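Local coordinates for protein catalase (Bacillus pumilus, PDB 4QON) that catalyses the breakdown of hydrogen peroxide to water and oxygen at a heme iron, at residues T97-K102 with S149-P154; G129-I134 with A192-S197; W180-E185 with K442-D447. One frame throughout, in Å; residues are numbered along the deposited sequence. Where two conformers were deposited one is given.

Contact 1: residues T97-K102 with S149-P154; sequences TVIHPK and SLKPDP. With CAQ (catechol), chain G; CAQ (catechol), chain H.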
loop_
_atom_site.group_PDB
_atom_site.type_symbol
_atom_site.label_atom_id
_atom_site.label_comp_id
_atom_site.label_asym_id
_atom_site.label_seq_id
_atom_site.Cartn_x
_atom_site.Cartn_y
_atom_site.Cartn_z
ATOM N N THR A 97 -6.696 -17.977 18.140
ATOM C CA THR A 97 -7.048 -19.145 17.360
ATOM C C THR A 97 -6.209 -19.195 16.098
ATOM O O THR A 97 -5.235 -18.416 15.978
ATOM C CB THR A 97 -8.573 -19.207 17.117
ATOM O OG1 THR A 97 -9.003 -18.133 16.319
ATOM C CG2 THR A 97 -9.364 -19.132 18.473
ATOM N N VAL A 98 -6.574 -20.009 15.123
ATOM C CA VAL A 98 -5.747 -20.097 13.910
ATOM C C VAL A 98 -6.425 -19.774 12.576
ATOM O O VAL A 98 -5.919 -18.940 11.813
ATOM C CB VAL A 98 -5.118 -21.475 13.805
ATOM C CG1 VAL A 98 -4.274 -21.541 12.541
ATOM C CG2 VAL A 98 -4.265 -21.741 15.023
ATOM N N ILE A 99 -7.485 -20.494 12.223
ATOM C CA ILE A 99 -7.927 -20.585 10.873
ATOM C C ILE A 99 -8.965 -19.517 10.468
ATOM O O ILE A 99 -8.827 -18.912 9.410
ATOM C CB ILE A 99 -8.488 -21.949 10.566
ATOM C CG1 ILE A 99 -7.333 -22.975 10.542
ATOM C CG2 ILE A 99 -9.252 -21.953 9.264
ATOM C CD1 ILE A 99 -6.287 -22.796 9.429
ATOM N N HIS A 100 -9.947 -19.252 11.315
ATOM C CA HIS A 100 -10.998 -18.284 10.909
ATOM C C HIS A 100 -10.601 -16.837 11.109
ATOM O O HIS A 100 -9.585 -16.535 11.796
ATOM C CB HIS A 100 -12.302 -18.643 11.541
ATOM C CG HIS A 100 -12.826 -19.946 11.039
ATOM N ND1 HIS A 100 -13.666 -20.051 9.945
ATOM C CD2 HIS A 100 -12.548 -21.209 11.428
ATOM C CE1 HIS A 100 -13.958 -21.318 9.738
ATOM N NE2 HIS A 100 -13.271 -22.043 10.609
ATOM N N PRO A 101 -11.381 -15.893 10.497
ATOM C CA PRO A 101 -10.939 -14.501 10.525
ATOM C C PRO A 101 -11.105 -13.802 11.847
ATOM O O PRO A 101 -11.567 -14.411 12.833
ATOM C CB PRO A 101 -11.784 -13.829 9.385
ATOM C CG PRO A 101 -12.203 -14.962 8.481
ATOM C CD PRO A 101 -12.431 -16.100 9.474
ATOM N N LYS A 102 -10.745 -12.510 11.874
ATOM C CA LYS A 102 -11.089 -11.605 12.959
ATOM C C LYS A 102 -12.591 -11.712 13.131
ATOM O O LYS A 102 -13.342 -11.845 12.178
ATOM C CB LYS A 102 -10.725 -10.166 12.614
ATOM C CG LYS A 102 -9.286 -9.757 12.850
ATOM C CD LYS A 102 -9.139 -8.285 12.449
ATOM C CE LYS A 102 -9.729 -7.337 13.480
ATOM N NZ LYS A 102 -8.895 -7.259 14.704
ATOM N N SER A 149 -6.178 -25.769 2.696
ATOM C CA SER A 149 -7.088 -26.920 2.910
ATOM C C SER A 149 -7.925 -26.737 4.135
ATOM O O SER A 149 -9.082 -27.091 4.132
ATOM C CB SER A 149 -6.327 -28.253 2.958
ATOM O OG SER A 149 -5.769 -28.494 4.220
ATOM N N LEU A 150 -7.369 -26.105 5.165
ATOM C CA LEU A 150 -8.095 -25.863 6.419
ATOM C C LEU A 150 -8.997 -24.662 6.376
ATOM O O LEU A 150 -10.029 -24.643 7.036
ATOM C CB LEU A 150 -7.113 -25.700 7.582
ATOM C CG LEU A 150 -6.296 -26.931 8.073
ATOM C CD1 LEU A 150 -5.124 -26.466 8.903
ATOM C CD2 LEU A 150 -7.175 -27.814 8.870
ATOM N N LYS A 151 -8.591 -23.650 5.645
ATOM C CA LYS A 151 -9.355 -22.402 5.532
ATOM C C LYS A 151 -10.706 -22.655 4.845
ATOM O O LYS A 151 -10.882 -23.616 4.107
ATOM C CB LYS A 151 -8.564 -21.328 4.780
ATOM C CG LYS A 151 -7.402 -20.673 5.552
ATOM C CD LYS A 151 -7.815 -19.398 6.256
ATOM C CE LYS A 151 -6.680 -18.740 7.030
ATOM N NZ LYS A 151 -7.169 -17.431 7.543
ATOM N N PRO A 152 -11.650 -21.730 5.036
ATOM C CA PRO A 152 -12.854 -21.815 4.259
ATOM C C PRO A 152 -12.633 -22.040 2.767
ATOM O O PRO A 152 -11.743 -21.472 2.185
ATOM C CB PRO A 152 -13.564 -20.513 4.565
ATOM C CG PRO A 152 -13.158 -20.180 5.970
ATOM C CD PRO A 152 -11.729 -20.692 6.078
ATOM N N ASP A 153 -13.470 -22.885 2.175
ATOM C CA ASP A 153 -13.458 -23.205 0.774
ATOM C C ASP A 153 -13.479 -21.931 -0.033
ATOM O O ASP A 153 -14.217 -21.036 0.313
ATOM C CB ASP A 153 -14.692 -24.096 0.506
ATOM C CG ASP A 153 -14.864 -24.483 -0.941
ATOM O OD1 ASP A 153 -15.075 -23.600 -1.783
ATOM O OD2 ASP A 153 -14.901 -25.703 -1.232
ATOM N N PRO A 154 -12.631 -21.827 -1.082
ATOM C CA PRO A 154 -12.500 -20.581 -1.822
ATOM C C PRO A 154 -13.714 -20.172 -2.622
ATOM O O PRO A 154 -13.785 -19.038 -3.016
ATOM C CB PRO A 154 -11.364 -20.855 -2.800
ATOM C CG PRO A 154 -11.311 -22.327 -2.945
ATOM C CD PRO A 154 -11.692 -22.846 -1.592
HETATM C C1 CAQ G . -2.151 -23.851 10.853
HETATM C C2 CAQ G . -1.357 -22.733 10.781
HETATM C C3 CAQ G . -0.750 -22.242 11.916
HETATM O O3 CAQ G . 0.069 -21.154 11.911
HETATM C C4 CAQ G . -0.976 -22.950 13.201
HETATM O O4 CAQ G . -0.334 -22.462 14.262
HETATM C C5 CAQ G . -1.755 -24.094 13.258
HETATM C C6 CAQ G . -2.347 -24.516 12.074
HETATM C C1 CAQ H . -9.082 -29.760 11.900
HETATM C C2 CAQ H . -9.636 -28.604 12.416
HETATM C C3 CAQ H . -8.807 -27.520 12.688
HETATM O O3 CAQ H . -9.266 -26.353 13.159
HETATM C C4 CAQ H . -7.365 -27.593 12.443
HETATM O O4 CAQ H . -6.621 -26.476 12.744
HETATM C C5 CAQ H . -6.839 -28.780 11.928
HETATM C C6 CAQ H . -7.699 -29.855 11.661
#
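Ile99 drives its side chain into the end of helix 143-150, and this is the tight part of the contact. The terminal methyl CD1 of Ile99 lies 3.5 Å from CB of Leu150, the two side chains crossing at roughly a right angle. With CG1 anti to the carbonyl carbon (chi1 -70°), the other branch, CG2, is left to lie against the backbone where Leu150 passes into Lys151; CG2 of Ile99 is 3.6 Å from O of Leu150. Beyond this pair, Leu150 turns CD2 onto the catechol of chain H, 3.2 Å from its C5, while Val98 puts CG1 3.6 Å from C1 of the catechol of chain G, so the closely packed side is also a ligand-binding surface. The single polar link across the contact joins Lys151, the first residue past the helix, to the loop: its NZ donates to O of Ile99 over 2.9 Å. The donor stands 21° from the carbonyl plane. A bend at chi2 (-94°) folds the lysine chain back to reach it, and CE also touches the same oxygen. NZ also donates to Val55 O, and the two carbonyls hold the ammonium although Arg50 of a neighbouring subunit, a like charge, is close. The looser side is toward Pro152, partly exposed as Lys151 is, whose CG comes no nearer to His100 than 4.0 Å from ND1. One face of the His100 ring is covered near its rim by CG2 of Ile99, and the ring meets Phe240 of the neighbouring subunit edge-to-face. The loop leaving strand 88-96 is thus set on the C-terminal end of helix 143-150, with Asp110 holding its Val98 and Ile99 amides and helix 161-169 packing against Leu150 through Tyr164.

Contact 2: residues G129-I134 with A192-S197; sequences GNNLPI and AEMRGS. With HEM (protoporphyrin IX containing Fe), chain E; CAQ (catechol), chain G.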
loop_
_atom_site.group_PDB
_atom_site.type_symbol
_atom_site.label_atom_id
_atom_site.label_comp_id
_atom_site.label_asym_id
_atom_site.label_seq_id
_atom_site.Cartn_x
_atom_site.Cartn_y
_atom_site.Cartn_z
ATOM N N GLY A 129 5.086 -19.643 20.049
ATOM C CA GLY A 129 4.566 -20.975 20.297
ATOM C C GLY A 129 3.084 -21.167 19.961
ATOM O O GLY A 129 2.367 -20.234 19.594
ATOM N N ASN A 130 2.627 -22.397 20.185
ATOM C CA ASN A 130 1.241 -22.761 20.266
ATOM C C ASN A 130 0.982 -23.489 21.583
ATOM O O ASN A 130 1.910 -23.892 22.231
ATOM C CB ASN A 130 0.837 -23.711 19.142
ATOM C CG ASN A 130 0.477 -23.006 17.833
ATOM O OD1 ASN A 130 0.174 -21.802 17.797
ATOM N ND2 ASN A 130 0.491 -23.775 16.754
ATOM N N ASN A 131 -0.267 -23.761 21.905
ATOM C CA ASN A 131 -0.561 -24.651 23.090
ATOM C C ASN A 131 -0.091 -26.055 22.884
ATOM O O ASN A 131 0.669 -26.605 23.751
ATOM C CB ASN A 131 -2.050 -24.565 23.505
ATOM C CG ASN A 131 -2.992 -25.124 22.456
ATOM O OD1 ASN A 131 -2.682 -25.092 21.250
ATOM N ND2 ASN A 131 -4.094 -25.702 22.900
ATOM N N LEU A 132 -0.443 -26.673 21.752
ATOM C CA LEU A 132 0.011 -28.061 21.458
ATOM C C LEU A 132 1.490 -28.103 21.013
ATOM O O LEU A 132 2.008 -27.153 20.405
ATOM C CB LEU A 132 -0.857 -28.713 20.363
ATOM C CG LEU A 132 -2.380 -28.524 20.455
ATOM C CD1 LEU A 132 -3.093 -29.116 19.253
ATOM C CD2 LEU A 132 -2.925 -29.128 21.723
ATOM N N PRO A 133 2.196 -29.200 21.316
ATOM C CA PRO A 133 3.667 -29.194 21.276
ATOM C C PRO A 133 4.277 -29.709 19.994
ATOM O O PRO A 133 5.510 -29.753 19.897
ATOM C CB PRO A 133 4.035 -30.141 22.470
ATOM C CG PRO A 133 2.922 -31.102 22.458
ATOM C CD PRO A 133 1.691 -30.293 22.173
ATOM N N ILE A 134 3.450 -30.116 19.036
ATOM C CA ILE A 134 3.917 -30.609 17.733
ATOM C C ILE A 134 3.150 -29.940 16.611
ATOM O O ILE A 134 2.287 -29.119 16.862
ATOM C CB ILE A 134 3.773 -32.112 17.609
ATOM C CG1 ILE A 134 2.330 -32.545 17.927
ATOM C CG2 ILE A 134 4.735 -32.838 18.530
ATOM C CD1 ILE A 134 2.087 -33.918 17.405
ATOM N N ALA A 192 -6.160 -18.809 29.588
ATOM C CA ALA A 192 -5.427 -18.840 30.847
ATOM C C ALA A 192 -5.232 -20.295 31.269
ATOM O O ALA A 192 -4.170 -20.660 31.747
ATOM C CB ALA A 192 -6.178 -18.075 31.912
ATOM N N GLU A 193 -6.211 -21.131 30.982
ATOM C CA GLU A 193 -6.202 -22.523 31.465
ATOM C C GLU A 193 -5.721 -23.446 30.356
ATOM O O GLU A 193 -6.429 -24.323 29.900
ATOM C CB GLU A 193 -7.602 -22.904 31.987
ATOM C CG GLU A 193 -8.024 -22.157 33.253
ATOM C CD GLU A 193 -9.443 -22.511 33.712
ATOM O OE1 GLU A 193 -10.370 -21.701 33.545
ATOM O OE2 GLU A 193 -9.644 -23.597 34.271
ATOM N N MET A 194 -4.489 -23.197 29.934
ATOM C CA MET A 194 -3.997 -23.616 28.648
ATOM C C MET A 194 -2.521 -23.870 28.713
ATOM O O MET A 194 -1.767 -23.057 29.242
ATOM C CB MET A 194 -4.338 -22.515 27.608
ATOM C CG MET A 194 -4.093 -22.906 26.171
ATOM S SD MET A 194 -4.554 -21.600 24.951
ATOM C CE MET A 194 -3.256 -20.393 25.196
ATOM N N ARG A 195 -2.100 -24.958 28.089
ATOM C CA ARG A 195 -0.710 -25.280 27.855
ATOM C C ARG A 195 -0.009 -24.264 26.923
ATOM O O ARG A 195 -0.655 -23.617 26.143
ATOM C CB ARG A 195 -0.645 -26.659 27.195
ATOM C CG ARG A 195 0.677 -27.353 27.238
ATOM C CD ARG A 195 0.634 -28.648 26.429
ATOM N NE ARG A 195 -0.505 -29.513 26.772
ATOM C CZ ARG A 195 -0.418 -30.705 27.372
ATOM N NH1 ARG A 195 0.765 -31.223 27.729
ATOM N NH2 ARG A 195 -1.532 -31.395 27.621
ATOM N N GLY A 196 1.314 -24.115 27.044
ATOM C CA GLY A 196 2.113 -23.469 25.933
ATOM C C GLY A 196 3.315 -24.297 25.559
ATOM O O GLY A 196 3.892 -25.005 26.424
ATOM N N SER A 197 3.770 -24.182 24.310
ATOM C CA SER A 197 4.885 -24.977 23.788
ATOM C C SER A 197 5.703 -24.173 22.784
ATOM O O SER A 197 5.118 -23.528 21.974
ATOM C CB SER A 197 4.338 -26.191 23.070
ATOM O OG SER A 197 3.456 -26.950 23.898
HETATM C CHA HEM E . 1.294 -16.228 12.873
HETATM C CHB HEM E . 3.467 -18.382 9.172
HETATM C CHC HEM E . 4.041 -22.436 11.851
HETATM C CHD HEM E . 2.430 -19.999 15.732
HETATM C C1A HEM E . 1.828 -16.477 11.639
HETATM C C2A HEM E . 1.795 -15.547 10.533
HETATM C C3A HEM E . 2.409 -16.168 9.496
HETATM C C4A HEM E . 2.826 -17.458 9.957
HETATM C CMA HEM E . 2.672 -15.579 8.120
HETATM C CAA HEM E . 1.213 -14.139 10.548
HETATM C CBA HEM E . 2.196 -13.216 11.309
HETATM C CGA HEM E . 1.837 -11.730 11.270
HETATM O O1A HEM E . 2.335 -10.913 12.126
HETATM O O2A HEM E . 1.078 -11.311 10.372
HETATM C C1B HEM E . 3.774 -19.667 9.630
HETATM C C2B HEM E . 4.405 -20.645 8.779
HETATM C C3B HEM E . 4.553 -21.766 9.497
HETATM C C4B HEM E . 4.039 -21.476 10.851
HETATM C CMB HEM E . 4.831 -20.525 7.341
HETATM C CAB HEM E . 5.165 -23.035 9.044
HETATM C CBB HEM E . 5.702 -23.090 7.833
HETATM C C1C HEM E . 3.696 -22.118 13.151
HETATM C C2C HEM E . 4.039 -22.855 14.284
HETATM C C3C HEM E . 3.563 -22.156 15.373
HETATM C C4C HEM E . 2.967 -20.971 14.939
HETATM C CMC HEM E . 4.773 -24.169 14.364
HETATM C CAC HEM E . 3.821 -22.483 16.757
HETATM C CBC HEM E . 4.953 -23.148 16.941
HETATM C C1D HEM E . 1.959 -18.797 15.227
HETATM C C2D HEM E . 1.359 -17.800 16.100
HETATM C C3D HEM E . 1.021 -16.760 15.303
HETATM C C4D HEM E . 1.452 -17.104 13.941
HETATM C CMD HEM E . 1.132 -17.973 17.587
HETATM C CAD HEM E . 0.364 -15.479 15.742
HETATM C CBD HEM E . 1.409 -14.496 16.298
HETATM C CGD HEM E . 0.651 -13.266 16.764
HETATM O O1D HEM E . 0.029 -13.317 17.852
HETATM O O2D HEM E . 0.621 -12.237 16.053
HETATM N NA HEM E . 2.468 -17.648 11.278
HETATM N NB HEM E . 3.602 -20.218 10.859
HETATM N NC HEM E . 3.117 -20.960 13.580
HETATM N ND HEM E . 2.037 -18.317 13.968
HETATM FE FE HEM E . 2.751 -19.241 12.510
HETATM C C1 CAQ G . -2.151 -23.851 10.853
HETATM C C2 CAQ G . -1.357 -22.733 10.781
HETATM C C3 CAQ G . -0.750 -22.242 11.916
HETATM O O3 CAQ G . 0.069 -21.154 11.911
HETATM C C4 CAQ G . -0.976 -22.950 13.201
HETATM O O4 CAQ G . -0.334 -22.462 14.262
HETATM C C5 CAQ G . -1.755 -24.094 13.258
HETATM C C6 CAQ G . -2.347 -24.516 12.074
HETATM O O HOH W 1 -3.694 -26.513 25.974
#
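Asn130 and Ser197 pair through their backbones in a single antiparallel, hydrogen-bonded bridge. Both bonds are weak by their angles: Ser197 N to Asn130 O spans 2.8 Å at 128°, and Asn130 N to Ser197 O is longer. Side-chain hydrogen bonding adds a third link, for the hydroxyl OG of Ser197, beside its own backbone N at chi1 -54°, donates to O of Asn131 at 2.8 Å. It approaches from above the carbonyl plane, 47° out of it, and so not on a lone pair. Asn131 OD1, in turn, takes the amide N of Arg112. Topologically the bridge is a closing seam: by strand pairing, 123-130 and 196-197 complete the ring of eight antiparallel strands that forms the catalase beta-barrel. The CB of Asn130 points away from residues 192-197, and its CG lies 3.6 Å from heme CAC, with the amide beside the catechol of chain G and close to His57, as expected for the distal pocket of heme catalases. Replacing it with an alanine would probably leave the catechol with one polar neighbour fewer, His57 remaining, and open a gap beside the heme vinyl carbon CAC. Van der Waals and CH contacts fill in around these bonds. CB of Asn131 packs 3.7 Å from CG of Met194, and CA of Asn131 makes a CA-H...O contact of 3.2 Å with O of Arg195, a buried oxygen without any conventional partner. CB of Pro133 lies 3.5 Å from OG of Ser197. One water bridges the segments, accepting from Asn131 ND2 and Arg195 N.

Contact 3: residues W180-E185 with K442-D447; sequences WLFSDE and KNLTAD. With CAQ (catechol), chain H.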
loop_
_atom_site.group_PDB
_atom_site.type_symbol
_atom_site.label_atom_id
_atom_site.label_comp_id
_atom_site.label_asym_id
_atom_site.label_seq_id
_atom_site.Cartn_x
_atom_site.Cartn_y
_atom_site.Cartn_z
ATOM N N TRP A 180 -3.604 -35.282 18.975
ATOM C CA TRP A 180 -3.772 -34.292 20.046
ATOM C C TRP A 180 -4.939 -33.378 19.807
ATOM O O TRP A 180 -5.683 -33.072 20.742
ATOM C CB TRP A 180 -2.542 -33.412 20.195
ATOM C CG TRP A 180 -1.346 -34.013 20.750
ATOM C CD1 TRP A 180 -0.548 -34.911 20.140
ATOM C CD2 TRP A 180 -0.694 -33.646 21.967
ATOM N NE1 TRP A 180 0.532 -35.177 20.921
ATOM C CE2 TRP A 180 0.447 -34.437 22.070
ATOM C CE3 TRP A 180 -1.024 -32.805 23.032
ATOM C CZ2 TRP A 180 1.295 -34.393 23.187
ATOM C CZ3 TRP A 180 -0.190 -32.774 24.144
ATOM C CH2 TRP A 180 0.958 -33.546 24.202
ATOM N N LEU A 181 -5.062 -32.873 18.579
ATOM C CA LEU A 181 -6.047 -31.838 18.250
ATOM C C LEU A 181 -7.483 -32.370 18.354
ATOM O O LEU A 181 -8.413 -31.609 18.634
ATOM C CB LEU A 181 -5.811 -31.308 16.845
ATOM C CG LEU A 181 -6.712 -30.167 16.330
ATOM C CD1 LEU A 181 -6.487 -28.914 17.139
ATOM C CD2 LEU A 181 -6.382 -29.961 14.873
ATOM N N PHE A 182 -7.683 -33.667 18.162
ATOM C CA PHE A 182 -9.050 -34.202 18.316
ATOM C C PHE A 182 -9.359 -34.818 19.663
ATOM O O PHE A 182 -10.478 -35.315 19.851
ATOM C CB PHE A 182 -9.427 -35.095 17.121
ATOM C CG PHE A 182 -9.755 -34.295 15.867
ATOM C CD1 PHE A 182 -8.767 -33.978 14.949
ATOM C CD2 PHE A 182 -11.049 -33.892 15.618
ATOM C CE1 PHE A 182 -9.075 -33.280 13.812
ATOM C CE2 PHE A 182 -11.365 -33.184 14.494
ATOM C CZ PHE A 182 -10.378 -32.865 13.583
ATOM N N SER A 183 -8.442 -34.720 20.621
ATOM C CA SER A 183 -8.840 -34.724 22.063
ATOM C C SER A 183 -9.630 -33.473 22.393
ATOM O O SER A 183 -9.794 -32.592 21.557
ATOM C CB SER A 183 -7.621 -34.880 22.987
ATOM O OG SER A 183 -6.853 -33.669 23.104
ATOM N N ASP A 184 -10.140 -33.360 23.602
ATOM C CA ASP A 184 -10.861 -32.153 23.918
ATOM C C ASP A 184 -9.901 -30.955 24.055
ATOM O O ASP A 184 -10.365 -29.832 24.103
ATOM C CB ASP A 184 -11.729 -32.330 25.150
ATOM C CG ASP A 184 -12.941 -33.205 24.877
ATOM O OD1 ASP A 184 -13.364 -33.369 23.709
ATOM O OD2 ASP A 184 -13.460 -33.761 25.884
ATOM N N GLU A 185 -8.580 -31.197 24.073
ATOM C CA GLU A 185 -7.602 -30.089 24.109
ATOM C C GLU A 185 -7.626 -29.311 22.784
ATOM O O GLU A 185 -7.052 -28.209 22.708
ATOM C CB GLU A 185 -6.178 -30.558 24.468
ATOM C CG GLU A 185 -5.253 -29.399 24.955
ATOM C CD GLU A 185 -3.899 -29.856 25.500
ATOM O OE1 GLU A 185 -3.704 -31.093 25.625
ATOM O OE2 GLU A 185 -3.019 -28.985 25.834
ATOM N N LYS A 442 -15.105 -39.845 19.255
ATOM C CA LYS A 442 -16.325 -39.062 19.066
ATOM C C LYS A 442 -16.035 -37.848 18.219
ATOM O O LYS A 442 -16.745 -37.563 17.264
ATOM C CB LYS A 442 -16.854 -38.611 20.417
ATOM C CG LYS A 442 -18.116 -37.782 20.391
ATOM C CD LYS A 442 -18.336 -37.191 21.765
ATOM C CE LYS A 442 -19.777 -36.754 21.953
ATOM N NZ LYS A 442 -19.984 -35.343 21.543
ATOM N N ASN A 443 -14.977 -37.127 18.574
ATOM C CA ASN A 443 -14.662 -35.859 17.860
ATOM C C ASN A 443 -14.203 -36.156 16.433
ATOM O O ASN A 443 -14.608 -35.474 15.480
ATOM C CB ASN A 443 -13.579 -35.063 18.613
ATOM C CG ASN A 443 -13.998 -34.614 20.015
ATOM O OD1 ASN A 443 -15.198 -34.412 20.307
ATOM N ND2 ASN A 443 -12.997 -34.399 20.888
ATOM N N LEU A 444 -13.394 -37.198 16.253
ATOM C CA LEU A 444 -12.952 -37.576 14.890
ATOM C C LEU A 444 -14.132 -38.018 14.025
ATOM O O LEU A 444 -14.211 -37.719 12.845
ATOM C CB LEU A 444 -11.914 -38.687 14.945
ATOM C CG LEU A 444 -10.495 -38.323 15.415
ATOM C CD1 LEU A 444 -9.717 -39.622 15.580
ATOM C CD2 LEU A 444 -9.832 -37.410 14.394
ATOM N N THR A 445 -15.035 -38.791 14.637
ATOM C CA THR A 445 -16.183 -39.313 13.905
ATOM C C THR A 445 -17.077 -38.182 13.383
ATOM O O THR A 445 -17.479 -38.190 12.218
ATOM C CB THR A 445 -16.999 -40.302 14.800
ATOM O OG1 THR A 445 -16.175 -41.436 15.141
ATOM C CG2 THR A 445 -18.228 -40.774 14.098
ATOM N N ALA A 446 -17.382 -37.214 14.224
ATOM C CA ALA A 446 -18.220 -36.111 13.802
ATOM C C ALA A 446 -17.565 -35.306 12.672
ATOM O O ALA A 446 -18.259 -34.770 11.837
ATOM C CB ALA A 446 -18.559 -35.215 14.973
ATOM N N ASP A 447 -16.235 -35.275 12.654
ATOM C CA ASP A 447 -15.472 -34.574 11.608
ATOM C C ASP A 447 -15.343 -35.330 10.304
ATOM O O ASP A 447 -15.263 -34.702 9.242
ATOM C CB ASP A 447 -14.062 -34.252 12.105
ATOM C CG ASP A 447 -13.646 -32.846 11.753
ATOM O OD1 ASP A 447 -14.335 -31.921 12.223
ATOM O OD2 ASP A 447 -12.694 -32.696 10.998
HETATM C C1 CAQ H . -9.082 -29.760 11.900
HETATM C C2 CAQ H . -9.636 -28.604 12.416
HETATM C C3 CAQ H . -8.807 -27.520 12.688
HETATM O O3 CAQ H . -9.266 -26.353 13.159
HETATM C C4 CAQ H . -7.365 -27.593 12.443
HETATM O O4 CAQ H . -6.621 -26.476 12.744
HETATM C C5 CAQ H . -6.839 -28.780 11.928
HETATM C C6 CAQ H . -7.699 -29.855 11.661
HETATM O O HOH W 2 -15.992 -33.934 22.597
#
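Phe182 and Asp184, just beyond helix 175-181, meet Asn443, Leu444 and Asp447 in a buried loop-on-helix contact that joins the catalase core to helix 434-448 of the C-terminal helical region. Its polar half rests on one amide: ND2 of Asn443 gives its two hydrogens to two acceptors. The first is O of Phe182 at 2.9 Å, met from 44° above the carbonyl plane; the second is OD1 of Asp184 at 3.0 Å, in a nearly straight bond of 173°. Both acceptors lie close to the amide plane, which fixes the rotation of the group, and a water links the same carboxylate oxygen with OD1 of Asn443. The other half is built round the Phe182 ring. Leu444 lays CD2 over one face, 3.9 Å from the ring centroid and 28° off the normal, a CH-pi contact. Asp447 comes at the other end of the ring, with OD1 in plane at the edge and OD2 3.5 Å from CZ; ring and carboxylate are strongly tilted to each other, and OD2 is held by Tyr164 and Trp165 of helix 161-169. Leu181 CD2 and Phe182 CZ both reach the catechol of chain H, and an ST turn at Ser183 shapes the chain: OG of Ser183 accepts from the amide of Glu185 while donating to O of Trp180 at 2.7 Å, in the carbonyl plane.

In the fold
Two bound catechols connect the three contacts. The inner one, of chain G, has its O3 turned to the heme iron and is touched by both contact 1 and contact 2, whose centres are 20 Å apart and which do not touch each other. The second catechol, of chain H, sits between contact 1 and contact 3 (centres 18 Å apart), so the two ligands together mark a path toward the heme, consistent with the access channel of catalases. Contacts 2 and 3, with centres 17 Å apart, meet directly: NE of Arg195 forms a 2.7 Å salt bridge with OE2 of Glu185, and CG of Pro133 packs 3.6 Å from CH2 of Trp180, joining the barrel seam to the C-terminal junction.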